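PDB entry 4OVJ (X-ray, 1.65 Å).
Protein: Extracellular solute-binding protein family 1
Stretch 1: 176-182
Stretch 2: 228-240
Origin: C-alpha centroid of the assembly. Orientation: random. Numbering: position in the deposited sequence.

Stretch 1 (176-182) KWAENDD
Stretch 2, residues 228-240: GVVPPGTVTSLIK

Two segments of one chain meet here, burying 567 Å² summed over both sides. Stretch 1 (176-182) is irregular and largely extended, W177 at phi/psi -68/134 and E179 at -149/158, with A178 between them at -80/-30. Stretch 2 leaves a helix through a Schellman motif at G228, whose positive phi (77/18) favours glycine, runs through V229 (-87/-28), V230 (-121/163) and P231 (-69/156), and enters a short helix beginning at G233. The register is set by W177 and V230, whose CA atoms lie 5.0 Å apart.

One direct hydrogen bond crosses the interface: A178 N donates to V229 O at 2.8 Å, with an angle of 145° at the hydrogen. Beside it V230 CA approaches E179 O at 3.3 Å in a CA-H...O contact. E179 N and E179 O are both buried by the contact with no hydrogen-bond partner in the model; the CA-H...O contact reaches the oxygen and leaves the N without a partner. E179 is t at chi1 and chi2, and its side chain ends away from stretch 2.

Packing centres on W177, which loses 118 Å² to the other stretch. With chi1 m (-62°) and chi2 -52°, its indole lies along the segment from G228 to P232. P231 CA sits over one face, 3.6 Å from the centroid of the five-membered ring and 11° off its normal, a CH-pi contact; the C-gamma exo ring of P231 adds CG at 3.7 Å from W177 CD2. A flat aromatic and a compact proline can thus pack closely. G228 O lies at the indole edge, 3.4 Å from W177 CD1. Farther along, P232 CD packs 3.6 Å from W177 CZ2, and V235 CG1, on a t rotamer, reaches W177 CH2 at 3.8 Å. The small A178 places CB 4.0 Å from V229 CG1, while D181 CB lies 4.0 Å from CG2 of V230 (chi1 m).

Water joins the other end. D181 (chi1 t) and T236 (chi1 m) each point CA-to-CB toward the other stretch, with D181 CB 3.8 Å from T236 OG1. Water 1 donates to D181 OD2 (2.8 Å) and P231 O (2.7 Å) and accepts from T236 OG1 (2.7 Å); water 2 accepts from D181 N (2.9 Å) and donates to T236 OG1 (2.8 Å). The threonine hydroxyl suits this place because it can donate to one water while accepting from the other.

P232 occupies the N-cap position, and its O accepts from T236 N at 3.0 Å. A type I turn from T236 to I239, with I239 N bonded to T236 O at 3.1 Å, follows; I239 CD1 comes 4.5 Å from N180 ND2.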

ATOM      1  N   LYS A 176      19.563  -3.645  22.798  1.00 15.43           N
ATOM      2  CA  LYS A 176      19.417  -2.916  21.551  1.00 13.99           C
ATOM      3  C   LYS A 176      18.016  -2.327  21.509  1.00 12.06           C
ATOM      4  O   LYS A 176      17.162  -2.671  22.334  1.00 13.30           O
ATOM      5  CB  LYS A 176      19.618  -3.856  20.365  1.00 15.70           C
ATOM      6  CG  LYS A 176      21.033  -4.395  20.238  1.00 19.44           C
ATOM      7  CD  LYS A 176      21.190  -5.172  18.952  1.00 23.22           C
ATOM      8  CE  LYS A 176      22.569  -5.821  18.846  1.00 28.66           C
ATOM      9  NZ  LYS A 176      22.654  -6.831  17.744  1.00 32.98           N
ATOM     10  N   TRP A 177      17.770  -1.446  20.551  1.00 11.03           N
ATOM     11  CA  TRP A 177      16.417  -0.934  20.344  1.00  9.39           C
ATOM     12  C   TRP A 177      15.561  -2.074  19.845  1.00  9.37           C
ATOM     13  O   TRP A 177      15.988  -2.822  18.975  1.00  9.44           O
ATOM     14  CB  TRP A 177      16.402   0.235  19.374  1.00  9.48           C
ATOM     15  CG  TRP A 177      17.197   1.391  19.877  1.00  9.62           C
ATOM     16  CD1 TRP A 177      17.081   1.988  21.093  1.00 10.31           C
ATOM     17  CD2 TRP A 177      18.227   2.107  19.176  1.00 10.14           C
ATOM     18  NE1 TRP A 177      17.979   3.023  21.207  1.00 11.48           N
ATOM     19  CE2 TRP A 177      18.701   3.112  20.049  1.00 11.23           C
ATOM     20  CE3 TRP A 177      18.799   1.994  17.908  1.00 11.29           C
ATOM     21  CZ2 TRP A 177      19.719   4.000  19.686  1.00 13.22           C
ATOM     22  CZ3 TRP A 177      19.818   2.878  17.549  1.00 12.21           C
ATOM     23  CH2 TRP A 177      20.263   3.859  18.434  1.00 13.01           C
ATOM     24  N   ALA A 178      14.367  -2.221  20.415  1.00  8.33           N
ATOM     25  CA  ALA A 178      13.493  -3.324  20.039  1.00  8.88           C
ATOM     26  C   ALA A 178      12.745  -3.035  18.733  1.00  8.93           C
ATOM     27  O   ALA A 178      12.415  -3.957  17.999  1.00  8.94           O
ATOM     28  CB  ALA A 178      12.507  -3.646  21.153  1.00  9.08           C
ATOM     29  N   GLU A 179      12.472  -1.758  18.474  1.00  8.17           N
ATOM     30  CA  GLU A 179      11.855  -1.320  17.221  1.00  7.79           C
ATOM     31  C   GLU A 179      12.335   0.072  16.886  1.00  7.11           C
ATOM     32  O   GLU A 179      12.760   0.806  17.760  1.00  7.41           O
ATOM     33  CB  GLU A 179      10.320  -1.306  17.357  1.00  8.83           C
ATOM     34  CG  GLU A 179       9.556  -1.040  16.053  1.00 10.40           C
ATOM     35  CD  GLU A 179       8.051  -0.894  16.252  1.00 11.94           C
ATOM     36  OE1 GLU A 179       7.534  -1.424  17.237  1.00 13.13           O
ATOM     37  OE2 GLU A 179       7.369  -0.268  15.406  1.00 13.55           O
ATOM     38  N   ASN A 180      12.247   0.429  15.613  1.00  6.93           N
ATOM     39  CA  ASN A 180      12.419   1.810  15.182  1.00  6.76           C
ATOM     40  C   ASN A 180      11.298   2.668  15.756  1.00  7.37           C
ATOM     41  O   ASN A 180      10.238   2.163  16.133  1.00  8.10           O
ATOM     42  CB  ASN A 180      12.364   1.894  13.665  1.00  7.10           C
ATOM     43  CG  ASN A 180      13.573   1.294  12.974  1.00  7.99           C
ATOM     44  OD1 ASN A 180      14.435   0.626  13.569  1.00  9.15           O
ATOM     45  ND2 ASN A 180      13.624   1.511  11.676  1.00  9.24           N
ATOM     46  N   ASP A 181      11.517   3.976  15.799  1.00  7.84           N
ATOM     47  CA  ASP A 181      10.464   4.904  16.178  1.00  8.33           C
ATOM     48  C   ASP A 181       9.676   5.158  14.898  1.00  9.96           C
ATOM     49  O   ASP A 181      10.054   5.993  14.079  1.00 12.27           O
ATOM     50  CB  ASP A 181      11.071   6.182  16.757  1.00  8.41           C
ATOM     51  CG  ASP A 181      10.027   7.157  17.263  1.00  9.82           C
ATOM     52  OD1 ASP A 181       8.835   7.002  16.879  1.00 10.73           O
ATOM     53  OD2 ASP A 181      10.405   8.083  18.038  1.00 10.29           O
ATOM     54  N   ASP A 182       8.583   4.408  14.731  1.00 11.01           N
ATOM     55  CA  ASP A 182       7.885   4.317  13.451  1.00 10.75           C
ATOM     56  C   ASP A 182       6.719   5.293  13.370  1.00 11.36           C
ATOM     57  O   ASP A 182       5.576   4.928  13.072  1.00 15.17           O
ATOM     58  CB  ASP A 182       7.458   2.870  13.206  1.00 11.10           C
ATOM     59  CG  ASP A 182       8.632   1.986  12.890  1.00 11.70           C
ATOM     60  OD1 ASP A 182       9.438   2.387  12.032  1.00 13.79           O
ATOM     61  OD2 ASP A 182       8.768   0.889  13.485  1.00 11.36           O
ATOM     62  N   GLY A 228      14.022   3.954  26.402  1.00 16.45           N
ATOM     63  CA  GLY A 228      15.166   3.518  25.602  1.00 15.23           C
ATOM     64  C   GLY A 228      14.880   2.329  24.697  1.00 13.63           C
ATOM     65  O   GLY A 228      15.788   1.691  24.186  1.00 14.80           O
ATOM     66  N   VAL A 229      13.603   2.067  24.459  1.00 10.74           N
ATOM     67  CA  VAL A 229      13.170   0.891  23.731  1.00 10.41           C
ATOM     68  C   VAL A 229      13.139   1.126  22.208  1.00  9.98           C
ATOM     69  O   VAL A 229      13.270   0.181  21.412  1.00  9.34           O
ATOM     70  CB  VAL A 229      11.793   0.470  24.274  1.00 12.75           C
ATOM     71  CG1 VAL A 229      11.219  -0.641  23.464  1.00 14.32           C
ATOM     72  CG2 VAL A 229      11.937   0.061  25.737  1.00 14.41           C
ATOM     73  N   VAL A 230      12.932   2.377  21.806  1.00  9.24           N
ATOM     74  CA  VAL A 230      13.082   2.795  20.402  1.00  8.17           C
ATOM     75  C   VAL A 230      14.145   3.897  20.374  1.00  8.48           C
ATOM     76  O   VAL A 230      14.480   4.458  21.417  1.00  9.03           O
ATOM     77  CB  VAL A 230      11.741   3.286  19.792  1.00  8.50           C
ATOM     78  CG1 VAL A 230      10.653   2.217  19.950  1.00  8.38           C
ATOM     79  CG2 VAL A 230      11.309   4.595  20.418  1.00  9.53           C
ATOM     80  N   PRO A 231      14.697   4.192  19.194  1.00  8.24           N
ATOM     81  CA  PRO A 231      15.835   5.117  19.159  1.00  9.18           C
ATOM     82  C   PRO A 231      15.438   6.534  19.520  1.00  9.47           C
ATOM     83  O   PRO A 231      14.287   6.900  19.382  1.00  9.47           O
ATOM     84  CB  PRO A 231      16.312   5.049  17.702  1.00  9.79           C
ATOM     85  CG  PRO A 231      15.674   3.829  17.128  1.00  9.87           C
ATOM     86  CD  PRO A 231      14.375   3.686  17.856  1.00  9.16           C
ATOM     87  N   PRO A 232      16.404   7.340  19.993  1.00 11.29           N
ATOM     88  CA  PRO A 232      16.141   8.766  20.243  1.00 11.22           C
ATOM     89  C   PRO A 232      15.959   9.543  18.935  1.00 10.53           C
ATOM     90  O   PRO A 232      16.320   9.050  17.858  1.00 10.14           O
ATOM     91  CB  PRO A 232      17.394   9.220  20.972  1.00 12.92           C
ATOM     92  CG  PRO A 232      18.462   8.296  20.509  1.00 12.76           C
ATOM     93  CD  PRO A 232      17.801   6.965  20.283  1.00 11.63           C
ATOM     94  N   GLY A 233      15.398  10.743  19.024  1.00 10.98           N
ATOM     95  CA  GLY A 233      15.119  11.539  17.843  1.00 12.10           C
ATOM     96  C   GLY A 233      16.338  11.835  16.996  1.00 12.17           C
ATOM     97  O   GLY A 233      16.247  11.930  15.781  1.00 11.80           O
ATOM     98  N   THR A 234      17.484  11.992  17.647  1.00 12.01           N
ATOM     99  CA  THR A 234      18.722  12.282  16.940  1.00 13.40           C
ATOM    100  C   THR A 234      19.161  11.125  16.042  1.00 13.82           C
ATOM    101  O   THR A 234      19.783  11.346  15.007  1.00 19.22           O
ATOM    102  CB  THR A 234      19.839  12.625  17.940  1.00 15.65           C
ATOM    103  OG1 THR A 234      19.874  11.631  18.973  1.00 18.17           O
ATOM    104  CG2 THR A 234      19.582  13.988  18.560  1.00 18.30           C
ATOM    105  N   VAL A 235      18.842   9.896  16.438  1.00 11.24           N
ATOM    106  CA  VAL A 235      19.113   8.722  15.617  1.00 11.19           C
ATOM    107  C   VAL A 235      18.069   8.603  14.507  1.00  9.69           C
ATOM    108  O   VAL A 235      18.398   8.418  13.343  1.00  9.79           O
ATOM    109  CB  VAL A 235      19.184   7.449  16.490  1.00 12.64           C
ATOM    110  CG1 VAL A 235      19.251   6.184  15.632  1.00 12.64           C
ATOM    111  CG2 VAL A 235      20.391   7.537  17.417  1.00 15.53           C
ATOM    112  N   THR A 236      16.804   8.752  14.871  1.00  8.83           N
ATOM    113  CA  THR A 236      15.711   8.664  13.906  1.00  9.00           C
ATOM    114  C   THR A 236      15.855   9.677  12.790  1.00 10.14           C
ATOM    115  O   THR A 236      15.543   9.379  11.640  1.00 10.52           O
ATOM    116  CB  THR A 236      14.374   8.815  14.643  1.00  9.44           C
ATOM    117  OG1 THR A 236      14.285   7.736  15.575  1.00  9.02           O
ATOM    118  CG2 THR A 236      13.190   8.795  13.702  1.00 10.21           C
ATOM    119  N   SER A 237      16.360  10.865  13.128  1.00 11.81           N
ATOM    120  CA  SER A 237      16.511  11.941  12.151  1.00 13.26           C
ATOM    121  C   SER A 237      17.479  11.598  11.017  1.00 12.56           C
ATOM    122  O   SER A 237      17.391  12.186   9.951  1.00 15.24           O
ATOM    123  CB  SER A 237      16.964  13.234  12.828  1.00 18.84           C
ATOM    124  OG  SER A 237      18.199  13.055  13.488  1.00 27.07           O
ATOM    125  N   LEU A 238      18.394  10.661  11.252  1.00 13.32           N
ATOM    126  CA  LEU A 238      19.367  10.242  10.239  1.00 14.02           C
ATOM    127  C   LEU A 238      18.782   9.284   9.210  1.00 13.35           C
ATOM    128  O   LEU A 238      19.379   9.049   8.176  1.00 14.66           O
ATOM    129  CB  LEU A 238      20.555   9.547  10.909  1.00 14.02           C
ATOM    130  CG  LEU A 238      21.332  10.349  11.945  1.00 17.11           C
ATOM    131  CD1 LEU A 238      22.245   9.453  12.767  1.00 18.39           C
ATOM    132  CD2 LEU A 238      22.123  11.434  11.259  1.00 19.38           C
ATOM    133  N   ILE A 239      17.623   8.703   9.489  1.00 13.43           N
ATOM    134  CA  ILE A 239      17.079   7.690   8.595  1.00 13.64           C
ATOM    135  C   ILE A 239      16.546   8.327   7.316  1.00 14.26           C
ATOM    136  O   ILE A 239      15.611   9.120   7.364  1.00 17.87           O
ATOM    137  CB  ILE A 239      15.937   6.905   9.257  1.00 13.82           C
ATOM    138  CG1 ILE A 239      16.409   6.237  10.543  1.00 13.68           C
ATOM    139  CG2 ILE A 239      15.401   5.847   8.296  1.00 15.78           C
ATOM    140  CD1 ILE A 239      15.267   5.675  11.380  1.00 14.19           C
ATOM    141  N   LYS A 240      17.118   7.951   6.179  1.00 16.59           N
ATOM    142  CA  LYS A 240      16.675   8.477   4.877  1.00 19.17           C
ATOM    143  C   LYS A 240      15.433   7.761   4.349  1.00 20.39           C
ATOM    144  O   LYS A 240      14.511   8.391   3.878  1.00 26.26           O
ATOM    145  CB  LYS A 240      17.813   8.381   3.863  1.00 19.08           C
ATOM    146  CG  LYS A 240      19.022   9.221   4.236  1.00 21.92           C
ATOM    147  CD  LYS A 240      20.143   9.049   3.220  1.00 26.58           C
ATOM    148  CE  LYS A 240      21.488   9.580   3.723  1.00 27.85           C
ATOM    149  NZ  LYS A 240      22.561   8.990   2.887  1.00 36.43           N
TER
HETATM  150  O   HOH W   1      13.085   8.766  17.759  1.00  8.94           O
HETATM  151  O   HOH W   2      13.786   5.144  14.523  1.00  9.64           O